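Local coordinates for aldehyde Dehydrogenase (Burkholderia cenocepacia, PDB 4O6R), which probably oxidises aldehydes with NAD(P)+ as the coenzyme, and here holds AMP in its nucleotide-binding pocket, at residues A[60-65]-A[171-176]; A[147-153]-A[226-232]; A[256-260]-A[386-391]; A[346-350]-A[383-387]. All coordinates share one frame. Numbering follows the deposited sequence.

Interaction 1: A[60-65]-A[171-176]; sequences AFPAWS and LAAGNT
A Schellman motif ends helix 159-172 here and packs against the last turns of helix 47-66. Segment 60-65 is helical, with a kink where P62 and A63 lack the backbone bond to the turn before. L171 is in the last helical turn. L171 CD2 lies 4.1 Å from W64 CZ2. G174 N bonds to L171 O at 3.0 Å, and G174 turns the chain with phi/psi 94/13. A CB there would be jammed against the preceding carbonyl. G174 CA sits 4.5 Å from S65 CA. G174 O meets F61 CE1 at 3.2 Å, near the ring plane, and S65 CB at 3.6 Å. It is buried without a polar partner. F61 and W64 are both t at chi1, which sends their rings to the turn. N175 points away. N175 ND2 bonds to Y476 O; backbone N175 O lies 3.0 Å from W64 NE1. T176 starts strand 176-180 of the central sheet. Its hydroxyl bonds to A57 O, and T176 CG2 rests 3.7 Å from F61 CA.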
loop_
_atom_site.group_PDB
_atom_site.type_symbol
_atom_site.label_atom_id
_atom_site.label_comp_id
_atom_site.label_asym_id
_atom_site.label_seq_id
_atom_site.Cartn_x
_atom_site.Cartn_y
_atom_site.Cartn_z
ATOM N N ALA A 60 14.223 28.281 0.366
ATOM C CA ALA A 60 14.826 27.030 -0.135
ATOM C C ALA A 60 13.796 25.980 -0.556
ATOM O O ALA A 60 14.103 25.106 -1.365
ATOM C CB ALA A 60 15.751 26.458 0.905
ATOM N N PHE A 61 12.578 26.079 -0.043
ATOM C CA PHE A 61 11.577 25.037 -0.236
ATOM C C PHE A 61 11.222 24.743 -1.701
ATOM O O PHE A 61 11.218 23.582 -2.096
ATOM C CB PHE A 61 10.326 25.313 0.619
ATOM C CG PHE A 61 9.197 24.366 0.343
ATOM C CD1 PHE A 61 9.290 23.046 0.697
ATOM C CD2 PHE A 61 8.047 24.811 -0.302
ATOM C CE1 PHE A 61 8.247 22.179 0.422
ATOM C CE2 PHE A 61 7.004 23.958 -0.582
ATOM C CZ PHE A 61 7.103 22.630 -0.230
ATOM N N PRO A 62 10.952 25.779 -2.525
ATOM C CA PRO A 62 10.570 25.450 -3.897
ATOM C C PRO A 62 11.593 24.563 -4.629
ATOM O O PRO A 62 11.217 23.561 -5.189
ATOM C CB PRO A 62 10.422 26.824 -4.560
ATOM C CG PRO A 62 10.037 27.751 -3.461
ATOM C CD PRO A 62 10.813 27.221 -2.253
ATOM N N ALA A 63 12.875 24.908 -4.583
ATOM C CA ALA A 63 13.913 24.097 -5.230
ATOM C C ALA A 63 14.175 22.755 -4.538
ATOM O O ALA A 63 14.584 21.785 -5.183
ATOM C CB ALA A 63 15.205 24.884 -5.309
ATOM N N TRP A 64 13.974 22.695 -3.227
ATOM C CA TRP A 64 14.141 21.431 -2.513
ATOM C C TRP A 64 13.010 20.450 -2.812
ATOM O O TRP A 64 13.246 19.270 -3.104
ATOM C CB TRP A 64 14.270 21.696 -1.010
ATOM C CG TRP A 64 14.486 20.477 -0.202
ATOM C CD1 TRP A 64 13.608 19.948 0.705
ATOM C CD2 TRP A 64 15.633 19.642 -0.192
ATOM N NE1 TRP A 64 14.132 18.829 1.264
ATOM C CE2 TRP A 64 15.383 18.612 0.739
ATOM C CE3 TRP A 64 16.855 19.649 -0.883
ATOM C CZ2 TRP A 64 16.303 17.601 1.000
ATOM C CZ3 TRP A 64 17.784 18.635 -0.613
ATOM C CH2 TRP A 64 17.504 17.638 0.321
ATOM N N SER A 65 11.778 20.938 -2.754
ATOM C CA SER A 65 10.646 20.099 -3.088
ATOM C C SER A 65 10.670 19.731 -4.591
ATOM O O SER A 65 10.217 18.641 -4.954
ATOM C CB SER A 65 9.332 20.774 -2.688
ATOM O OG SER A 65 9.159 22.048 -3.307
ATOM N N LEU A 171 12.995 15.565 5.478
ATOM C CA LEU A 171 13.827 15.942 4.340
ATOM C C LEU A 171 13.549 15.039 3.169
ATOM O O LEU A 171 13.397 15.513 2.037
ATOM C CB LEU A 171 15.305 15.878 4.715
ATOM C CG LEU A 171 15.762 16.993 5.646
ATOM C CD1 LEU A 171 17.199 16.740 6.122
ATOM C CD2 LEU A 171 15.629 18.352 4.971
ATOM N N ALA A 172 13.447 13.748 3.441
ATOM C CA ALA A 172 13.152 12.765 2.401
ATOM C C ALA A 172 11.875 13.133 1.679
ATOM O O ALA A 172 11.813 13.063 0.453
ATOM C CB ALA A 172 13.036 11.376 2.978
ATOM N N ALA A 173 10.885 13.583 2.440
ATOM C CA ALA A 173 9.572 13.934 1.894
ATOM C C ALA A 173 9.522 15.259 1.156
ATOM O O ALA A 173 8.505 15.558 0.555
ATOM C CB ALA A 173 8.539 13.939 2.989
ATOM N N GLY A 174 10.622 16.019 1.137
ATOM C CA GLY A 174 10.660 17.279 0.449
ATOM C C GLY A 174 10.351 18.542 1.244
ATOM O O GLY A 174 10.152 19.594 0.651
ATOM N N ASN A 175 10.327 18.452 2.569
ATOM C CA ASN A 175 10.152 19.637 3.419
ATOM C C ASN A 175 11.489 20.274 3.694
ATOM O O ASN A 175 12.519 19.611 3.620
ATOM C CB ASN A 175 9.534 19.266 4.746
ATOM C CG ASN A 175 8.194 18.586 4.589
ATOM O OD1 ASN A 175 7.186 19.246 4.366
ATOM N ND2 ASN A 175 8.180 17.247 4.683
ATOM N N THR A 176 11.479 21.554 4.057
ATOM C CA THR A 176 12.686 22.172 4.603
ATOM C C THR A 176 12.463 22.281 6.097
ATOM O O THR A 176 11.325 22.157 6.584
ATOM C CB THR A 176 12.991 23.535 3.976
ATOM O OG1 THR A 176 11.829 24.369 4.069
ATOM C CG2 THR A 176 13.411 23.353 2.551
#

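Interaction 2: A[147-153]-A[226-232]; sequences IGVVGQI and VGKIAFT. With AMP (adenosine monophosphate), chain E.
Strands 149-153 and 228-232 run parallel; their axes approach to 4.7 Å, with 13° between the N-to-C directions. V149 O accepts from G227 N at 2.9 Å. G151 N donates to K228 O at 2.8 Å, and G151 O accepts from A230 N at 2.9 Å. I153 N donates to A230 O at 2.8 Å. A weak bond of 3.3 Å joins T232 N to I153 O. K228 N has no partner. On the other edge, the V150 backbone bonds to T176 and V178, that of Q152 to V178 and K180. G151 pairs with I229, Q152 with A230 and I153 with F231. These are neighbouring strands of the nucleotide-binding domain, whose Rossmann-like sheet carries the AMP at the C-terminal ends of both. I153 and F231 share one face. I153 CG2 touches F231 CD1 at 3.6 Å and AMP O4' at 3.1 Å; F231 CE1 is 3.0 Å from AMP O4'. K228 and Q152 take the other face: K228 NZ bonds to D475 O and Q253 OE1, Q152 NE2 to K166 O.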
loop_
_atom_site.group_PDB
_atom_site.type_symbol
_atom_site.label_atom_id
_atom_site.label_comp_id
_atom_site.label_asym_id
_atom_site.label_seq_id
_atom_site.Cartn_x
_atom_site.Cartn_y
_atom_site.Cartn_z
ATOM N N ILE A 147 4.811 19.275 3.067
ATOM C CA ILE A 147 4.021 20.288 3.764
ATOM C C ILE A 147 4.580 21.677 3.512
ATOM O O ILE A 147 3.805 22.609 3.228
ATOM C CB ILE A 147 3.969 19.977 5.267
ATOM C CG1 ILE A 147 3.188 18.670 5.463
ATOM C CG2 ILE A 147 3.352 21.138 6.040
ATOM C CD1 ILE A 147 3.345 18.089 6.841
ATOM N N GLY A 148 5.903 21.803 3.584
ATOM C CA GLY A 148 6.571 23.067 3.385
ATOM C C GLY A 148 7.726 23.188 4.350
ATOM O O GLY A 148 8.643 22.377 4.319
ATOM N N VAL A 149 7.708 24.238 5.174
ATOM C CA VAL A 149 8.705 24.414 6.234
ATOM C C VAL A 149 8.171 23.745 7.498
ATOM O O VAL A 149 7.034 23.996 7.938
ATOM C CB VAL A 149 8.983 25.906 6.553
ATOM C CG1 VAL A 149 10.026 26.054 7.666
ATOM C CG2 VAL A 149 9.490 26.625 5.312
ATOM N N VAL A 150 8.970 22.860 8.055
ATOM C CA VAL A 150 8.565 22.146 9.263
ATOM C C VAL A 150 9.489 22.513 10.404
ATOM O O VAL A 150 10.698 22.652 10.215
ATOM C CB VAL A 150 8.473 20.624 9.064
ATOM C CG1 VAL A 150 7.427 20.304 7.982
ATOM C CG2 VAL A 150 9.800 20.016 8.699
ATOM N N GLY A 151 8.889 22.678 11.576
ATOM C CA GLY A 151 9.613 23.039 12.768
ATOM C C GLY A 151 9.723 21.812 13.651
ATOM O O GLY A 151 8.747 21.054 13.779
ATOM N N GLN A 152 10.886 21.626 14.263
ATOM C CA GLN A 152 11.139 20.437 15.081
ATOM C C GLN A 152 11.845 20.826 16.360
ATOM O O GLN A 152 12.880 21.475 16.336
ATOM C CB GLN A 152 11.947 19.408 14.286
ATOM C CG GLN A 152 11.332 19.103 12.922
ATOM C CD GLN A 152 12.111 18.090 12.103
ATOM O OE1 GLN A 152 13.342 18.152 12.003
ATOM N NE2 GLN A 152 11.403 17.141 11.513
ATOM N N ILE A 153 11.298 20.373 17.481
ATOM C CA ILE A 153 11.832 20.664 18.809
ATOM C C ILE A 153 12.152 19.338 19.471
ATOM O O ILE A 153 11.279 18.491 19.598
ATOM C CB ILE A 153 10.828 21.484 19.649
ATOM C CG1 ILE A 153 10.606 22.851 19.011
ATOM C CG2 ILE A 153 11.345 21.675 21.072
ATOM C CD1 ILE A 153 9.416 23.617 19.512
ATOM N N VAL A 226 5.408 28.320 9.263
ATOM C CA VAL A 226 5.708 26.921 9.557
ATOM C C VAL A 226 4.416 26.106 9.429
ATOM O O VAL A 226 3.433 26.440 10.067
ATOM C CB VAL A 226 6.262 26.794 10.987
ATOM C CG1 VAL A 226 6.375 25.330 11.410
ATOM C CG2 VAL A 226 7.628 27.460 11.035
ATOM N N GLY A 227 4.452 25.058 8.614
ATOM C CA GLY A 227 3.272 24.239 8.315
ATOM C C GLY A 227 3.039 23.060 9.252
ATOM O O GLY A 227 1.953 22.486 9.282
ATOM N N LYS A 228 4.071 22.686 9.993
ATOM C CA LYS A 228 3.972 21.599 10.971
ATOM C C LYS A 228 5.001 21.800 12.058
ATOM O O LYS A 228 6.126 22.251 11.785
ATOM C CB LYS A 228 4.184 20.236 10.305
ATOM C CG LYS A 228 4.101 19.056 11.264
ATOM C CD LYS A 228 4.244 17.710 10.570
ATOM C CE LYS A 228 4.452 16.644 11.634
ATOM N NZ LYS A 228 4.703 15.290 11.101
ATOM N N ILE A 229 4.610 21.480 13.285
ATOM C CA ILE A 229 5.525 21.498 14.393
ATOM C C ILE A 229 5.542 20.105 15.004
ATOM O O ILE A 229 4.469 19.502 15.193
ATOM C CB ILE A 229 5.137 22.553 15.441
ATOM C CG1 ILE A 229 6.153 22.643 16.586
ATOM C CG2 ILE A 229 3.742 22.300 15.999
ATOM C CD1 ILE A 229 7.467 23.285 16.195
ATOM N N ALA A 230 6.756 19.608 15.259
ATOM C CA ALA A 230 6.949 18.306 15.865
ATOM C C ALA A 230 7.703 18.488 17.172
ATOM O O ALA A 230 8.759 19.157 17.202
ATOM C CB ALA A 230 7.697 17.391 14.928
ATOM N N PHE A 231 7.150 17.933 18.252
ATOM C CA PHE A 231 7.689 18.141 19.571
ATOM C C PHE A 231 7.757 16.841 20.367
ATOM O O PHE A 231 6.808 16.018 20.376
ATOM C CB PHE A 231 6.842 19.179 20.337
ATOM C CG PHE A 231 7.216 19.294 21.794
ATOM C CD1 PHE A 231 8.261 20.086 22.183
ATOM C CD2 PHE A 231 6.526 18.572 22.764
ATOM C CE1 PHE A 231 8.625 20.182 23.523
ATOM C CE2 PHE A 231 6.877 18.645 24.101
ATOM C CZ PHE A 231 7.940 19.444 24.475
ATOM N N THR A 232 8.897 16.664 21.030
ATOM C CA THR A 232 9.133 15.550 21.944
ATOM C C THR A 232 9.536 16.170 23.248
ATOM O O THR A 232 10.470 16.999 23.269
ATOM C CB THR A 232 10.268 14.668 21.407
ATOM O OG1 THR A 232 9.854 14.081 20.182
ATOM C CG2 THR A 232 10.684 13.582 22.371
HETATM P P AMP E . 10.496 19.971 27.885
HETATM O O1P AMP E . 9.479 18.939 27.536
HETATM O O2P AMP E . 9.850 21.321 28.265
HETATM O O3P AMP E . 11.583 19.438 28.836
HETATM O "O5'" AMP E . 11.378 20.332 26.537
HETATM C "C5'" AMP E . 11.824 19.499 25.432
HETATM C "C4'" AMP E . 12.272 20.460 24.290
HETATM O "O4'" AMP E . 11.269 21.486 24.140
HETATM C "C3'" AMP E . 13.582 21.235 24.484
HETATM O "O3'" AMP E . 14.383 21.402 23.270
HETATM C "C2'" AMP E . 13.091 22.572 25.065
HETATM O "O2'" AMP E . 13.996 23.696 24.965
HETATM C "C1'" AMP E . 11.774 22.807 24.330
HETATM N N9 AMP E . 10.784 23.702 25.022
HETATM C C8 AMP E . 10.703 24.006 26.352
HETATM N N7 AMP E . 9.681 24.891 26.591
HETATM C C5 AMP E . 9.068 25.169 25.406
HETATM C C6 AMP E . 7.923 25.994 24.916
HETATM N N6 AMP E . 7.184 26.744 25.744
HETATM N N1 AMP E . 7.604 26.000 23.609
HETATM C C2 AMP E . 8.324 25.266 22.747
HETATM N N3 AMP E . 9.381 24.505 23.110
HETATM C C4 AMP E . 9.807 24.395 24.386
#

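Interaction 3: A[256-260]-A[386-391]; sequences LGGKG and VAQEEV
K259 NZ donates to two backbone carbonyls, V386 O at 2.9 Å and E389 O at 2.7 Å. Water 1 accepts from K259 NZ at 2.8 Å and from V391 N at 2.9 Å. The lysine ties the loop between strands 251-255 and 261-264 to the weakly bonded short helix 385-388 and the turn after it. This joins the coenzyme-binding and catalytic domains through the ELGGKG- and EEVFGP-type sequences familiar from aldehyde dehydrogenases. K259 (chi angles t, p, t, t) buries the most surface. E390 is t at chi1 and chi2, so its carboxylate reaches back to the glycines. G258 N makes a weak hydrogen bond to E390 OE2 at 3.4 Å. G257, at phi/psi 91/172, brings its CA to 3.3 Å from E390 OE1; a CB on G257 would clash with that oxygen. E389 points away, with a salt bridge to R385 and a hydrogen bond to Y343. K259 CE lies 3.9 Å from A387 C, and V391 CG2 is 4.0 Å from K259 NZ.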
loop_
_atom_site.group_PDB
_atom_site.type_symbol
_atom_site.label_atom_id
_atom_site.label_comp_id
_atom_site.label_asym_id
_atom_site.label_seq_id
_atom_site.Cartn_x
_atom_site.Cartn_y
_atom_site.Cartn_z
ATOM N N LEU A 256 5.244 12.474 24.014
ATOM C CA LEU A 256 5.138 13.159 25.322
ATOM C C LEU A 256 5.360 12.306 26.589
ATOM O O LEU A 256 4.732 12.554 27.634
ATOM C CB LEU A 256 3.762 13.820 25.453
ATOM C CG LEU A 256 3.313 14.777 24.360
ATOM C CD1 LEU A 256 1.943 15.310 24.742
ATOM C CD2 LEU A 256 4.308 15.909 24.196
ATOM N N GLY A 257 6.276 11.350 26.507
ATOM C CA GLY A 257 6.664 10.574 27.666
ATOM C C GLY A 257 5.856 9.304 27.866
ATOM O O GLY A 257 4.843 9.042 27.176
ATOM N N GLY A 258 6.324 8.522 28.837
ATOM C CA GLY A 258 5.914 7.156 29.016
ATOM C C GLY A 258 6.139 6.734 30.448
ATOM O O GLY A 258 6.905 7.360 31.204
ATOM N N LYS A 259 5.466 5.686 30.843
ATOM C CA LYS A 259 5.764 5.042 32.103
ATOM C C LYS A 259 5.646 3.545 31.800
ATOM O O LYS A 259 4.715 2.862 32.243
ATOM C CB LYS A 259 4.798 5.488 33.194
ATOM C CG LYS A 259 5.180 5.035 34.601
ATOM C CD LYS A 259 6.298 5.879 35.198
ATOM C CE LYS A 259 6.797 5.272 36.520
ATOM N NZ LYS A 259 7.944 6.004 37.119
ATOM N N GLY A 260 6.614 3.077 31.015
ATOM C CA GLY A 260 6.552 1.761 30.399
ATOM C C GLY A 260 6.491 0.587 31.372
ATOM O O GLY A 260 7.355 0.473 32.260
ATOM N N VAL A 386 5.731 7.116 42.506
ATOM C CA VAL A 386 6.839 6.640 41.677
ATOM C C VAL A 386 6.414 5.541 40.713
ATOM O O VAL A 386 7.191 5.159 39.843
ATOM C CB VAL A 386 8.116 6.217 42.451
ATOM C CG1 VAL A 386 8.707 7.393 43.206
ATOM C CG2 VAL A 386 7.879 5.010 43.340
ATOM N N ALA A 387 5.195 5.039 40.889
ATOM C CA ALA A 387 4.574 4.101 39.974
ATOM C C ALA A 387 3.718 4.807 38.932
ATOM O O ALA A 387 3.264 4.156 38.012
ATOM C CB ALA A 387 3.713 3.113 40.761
ATOM N N GLN A 388 3.509 6.121 39.071
ATOM C CA GLN A 388 2.639 6.893 38.177
ATOM C C GLN A 388 3.383 7.958 37.385
ATOM O O GLN A 388 3.091 8.172 36.209
ATOM C CB GLN A 388 1.508 7.573 38.958
ATOM C CG GLN A 388 0.471 6.617 39.494
ATOM C CD GLN A 388 -0.389 6.042 38.375
ATOM O OE1 GLN A 388 -0.778 6.744 37.440
ATOM N NE2 GLN A 388 -0.653 4.769 38.446
ATOM N N GLU A 389 4.348 8.615 38.014
ATOM C CA GLU A 389 4.969 9.793 37.446
ATOM C C GLU A 389 6.287 9.440 36.784
ATOM O O GLU A 389 7.013 8.572 37.266
ATOM C CB GLU A 389 5.183 10.837 38.553
ATOM C CG GLU A 389 3.879 11.247 39.207
ATOM C CD GLU A 389 4.039 12.209 40.379
ATOM O OE1 GLU A 389 5.093 12.854 40.500
ATOM O OE2 GLU A 389 3.086 12.317 41.184
ATOM N N GLU A 390 6.607 10.121 35.688
ATOM C CA GLU A 390 7.838 9.854 34.948
ATOM C C GLU A 390 9.018 10.381 35.771
ATOM O O GLU A 390 9.054 11.565 36.133
ATOM C CB GLU A 390 7.806 10.487 33.516
ATOM C CG GLU A 390 8.855 9.894 32.552
ATOM C CD GLU A 390 8.653 10.215 31.051
ATOM O OE1 GLU A 390 7.862 11.155 30.732
ATOM O OE2 GLU A 390 9.308 9.526 30.179
ATOM N N VAL A 391 9.937 9.496 36.139
ATOM C CA VAL A 391 11.152 9.890 36.879
ATOM C C VAL A 391 12.299 10.163 35.879
ATOM O O VAL A 391 13.094 11.071 36.035
ATOM C CB VAL A 391 11.516 8.810 37.918
ATOM C CG1 VAL A 391 12.789 9.161 38.677
ATOM C CG2 VAL A 391 10.372 8.630 38.892
HETATM O O HOH W 1 9.853 6.726 35.207
#

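Interaction 4: A[346-350]-A[383-387]; sequences VAREQ and TDRVA
The C-terminal end of helix 334-349 packs on the start of the weakly bonded short helix 385-388, in the catalytic domain beside its main sheet. Q350, R385 and V346 bury the most surface. Q350 is the first residue to leave helical angles, at phi/psi -91/14, and its N still bonds to V346 O at 3.0 Å. With chi1 m and chi2 t, its side chain reaches the other segment. R385 N donates to Q350 OE1 at 2.8 Å, so the glutamine takes up an amide at the beginning of the short helix. Water 2 extends this link, donating to Q350 OE1 at 2.8 Å and accepting from V386 N at 2.9 Å. The R385 side chain reaches helix 334-349, with R385 NH1 3.6 Å from V346 CG2. Its NH2 forms a salt bridge with E389. A347 CB meets V386 CG1 at 4.0 Å, and their CA atoms are 6.2 Å apart. Water 3 donates to Q350 O at 2.7 Å and to D384 OD1 at 2.8 Å.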
loop_
_atom_site.group_PDB
_atom_site.type_symbol
_atom_site.label_atom_id
_atom_site.label_comp_id
_atom_site.label_asym_id
_atom_site.label_seq_id
_atom_site.Cartn_x
_atom_site.Cartn_y
_atom_site.Cartn_z
ATOM N N VAL A 346 10.515 10.740 47.915
ATOM C CA VAL A 346 9.085 10.480 47.723
ATOM C C VAL A 346 8.793 8.982 47.873
ATOM O O VAL A 346 7.852 8.594 48.546
ATOM C CB VAL A 346 8.563 11.016 46.360
ATOM C CG1 VAL A 346 7.122 10.580 46.118
ATOM C CG2 VAL A 346 8.629 12.529 46.312
ATOM N N ALA A 347 9.605 8.148 47.245
ATOM C CA ALA A 347 9.392 6.718 47.283
ATOM C C ALA A 347 9.392 6.214 48.729
ATOM O O ALA A 347 8.480 5.493 49.134
ATOM C CB ALA A 347 10.452 5.999 46.477
ATOM N N ARG A 348 10.416 6.601 49.487
ATOM C CA ARG A 348 10.512 6.183 50.893
ATOM C C ARG A 348 9.321 6.725 51.722
ATOM O O ARG A 348 8.715 5.991 52.526
ATOM C CB ARG A 348 11.845 6.640 51.515
ATOM C CG ARG A 348 13.117 6.007 50.956
ATOM C CD ARG A 348 14.332 6.495 51.785
ATOM N NE ARG A 348 15.634 6.254 51.117
ATOM C CZ ARG A 348 16.288 5.098 51.179
ATOM N NH1 ARG A 348 15.789 4.097 51.891
ATOM N NH2 ARG A 348 17.443 4.919 50.550
ATOM N N GLU A 349 8.989 8.005 51.522
ATOM C CA GLU A 349 7.837 8.654 52.184
ATOM C C GLU A 349 6.565 7.816 52.014
ATOM O O GLU A 349 5.759 7.670 52.924
ATOM C CB GLU A 349 7.575 10.063 51.606
ATOM C CG GLU A 349 8.602 11.149 51.916
ATOM C CD GLU A 349 8.570 12.322 50.923
ATOM O OE1 GLU A 349 9.608 13.003 50.768
ATOM O OE2 GLU A 349 7.523 12.574 50.269
ATOM N N GLN A 350 6.380 7.254 50.832
ATOM C CA GLN A 350 5.171 6.480 50.541
ATOM C C GLN A 350 5.311 4.979 50.843
ATOM O O GLN A 350 4.465 4.181 50.441
ATOM C CB GLN A 350 4.751 6.689 49.093
ATOM C CG GLN A 350 4.431 8.144 48.787
ATOM C CD GLN A 350 3.457 8.300 47.632
ATOM O OE1 GLN A 350 3.693 7.810 46.527
ATOM N NE2 GLN A 350 2.356 8.999 47.884
ATOM N N THR A 383 -0.661 2.838 42.434
ATOM C CA THR A 383 -1.068 4.227 42.439
ATOM C C THR A 383 -0.064 5.135 43.134
ATOM O O THR A 383 -0.256 6.358 43.166
ATOM C CB THR A 383 -2.404 4.373 43.177
ATOM O OG1 THR A 383 -2.271 3.779 44.471
ATOM C CG2 THR A 383 -3.496 3.676 42.410
ATOM N N ASP A 384 0.996 4.573 43.714
ATOM C CA ASP A 384 2.003 5.421 44.323
ATOM C C ASP A 384 2.635 6.361 43.290
ATOM O O ASP A 384 2.695 6.038 42.094
ATOM C CB ASP A 384 3.073 4.583 45.008
ATOM C CG ASP A 384 2.542 3.849 46.242
ATOM O OD1 ASP A 384 1.497 4.261 46.829
ATOM O OD2 ASP A 384 3.184 2.856 46.638
ATOM N N ARG A 385 3.117 7.506 43.768
ATOM C CA ARG A 385 3.735 8.496 42.899
ATOM C C ARG A 385 4.814 7.924 41.975
ATOM O O ARG A 385 4.804 8.204 40.773
ATOM C CB ARG A 385 4.273 9.690 43.690
ATOM C CG ARG A 385 3.172 10.548 44.353
ATOM C CD ARG A 385 3.678 11.878 44.906
ATOM N NE ARG A 385 4.259 12.695 43.846
ATOM C CZ ARG A 385 5.132 13.694 44.001
ATOM N NH1 ARG A 385 5.574 14.057 45.198
ATOM N NH2 ARG A 385 5.578 14.337 42.923
ATOM N N VAL A 386 5.731 7.116 42.506
ATOM C CA VAL A 386 6.839 6.640 41.677
ATOM C C VAL A 386 6.414 5.541 40.713
ATOM O O VAL A 386 7.191 5.159 39.843
ATOM C CB VAL A 386 8.116 6.217 42.451
ATOM C CG1 VAL A 386 8.707 7.393 43.206
ATOM C CG2 VAL A 386 7.879 5.010 43.340
ATOM N N ALA A 387 5.195 5.039 40.889
ATOM C CA ALA A 387 4.574 4.101 39.974
ATOM C C ALA A 387 3.718 4.807 38.932
ATOM O O ALA A 387 3.264 4.156 38.012
ATOM C CB ALA A 387 3.713 3.113 40.761
HETATM O O HOH W 2 5.993 6.750 45.420
HETATM O O HOH W 3 1.881 4.317 49.591
#

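Interactions 1 and 2 are joined through the sheet, their centres about 13 Å apart. T176 continues from the turn of interaction 1 into a strand beside 147-153, with T176 O 2.9 Å from V150 N and T176 N 3.0 Å from G148 O. Interaction 2 reaches the AMP. Interaction 3 does not touch the ligand: the E390 side chain is about 9 Å from AMP. It touches interaction 2 where L256 CD2 meets F231 CD2 at 3.8 Å. Interactions 3 and 4 share V386 and A387, with centres about 12 Å apart, so 383-391 is gripped by K259 and the end of helix 334-349. Interactions 1 and 4, about 48 Å apart between centres, lie away from the nucleotide site.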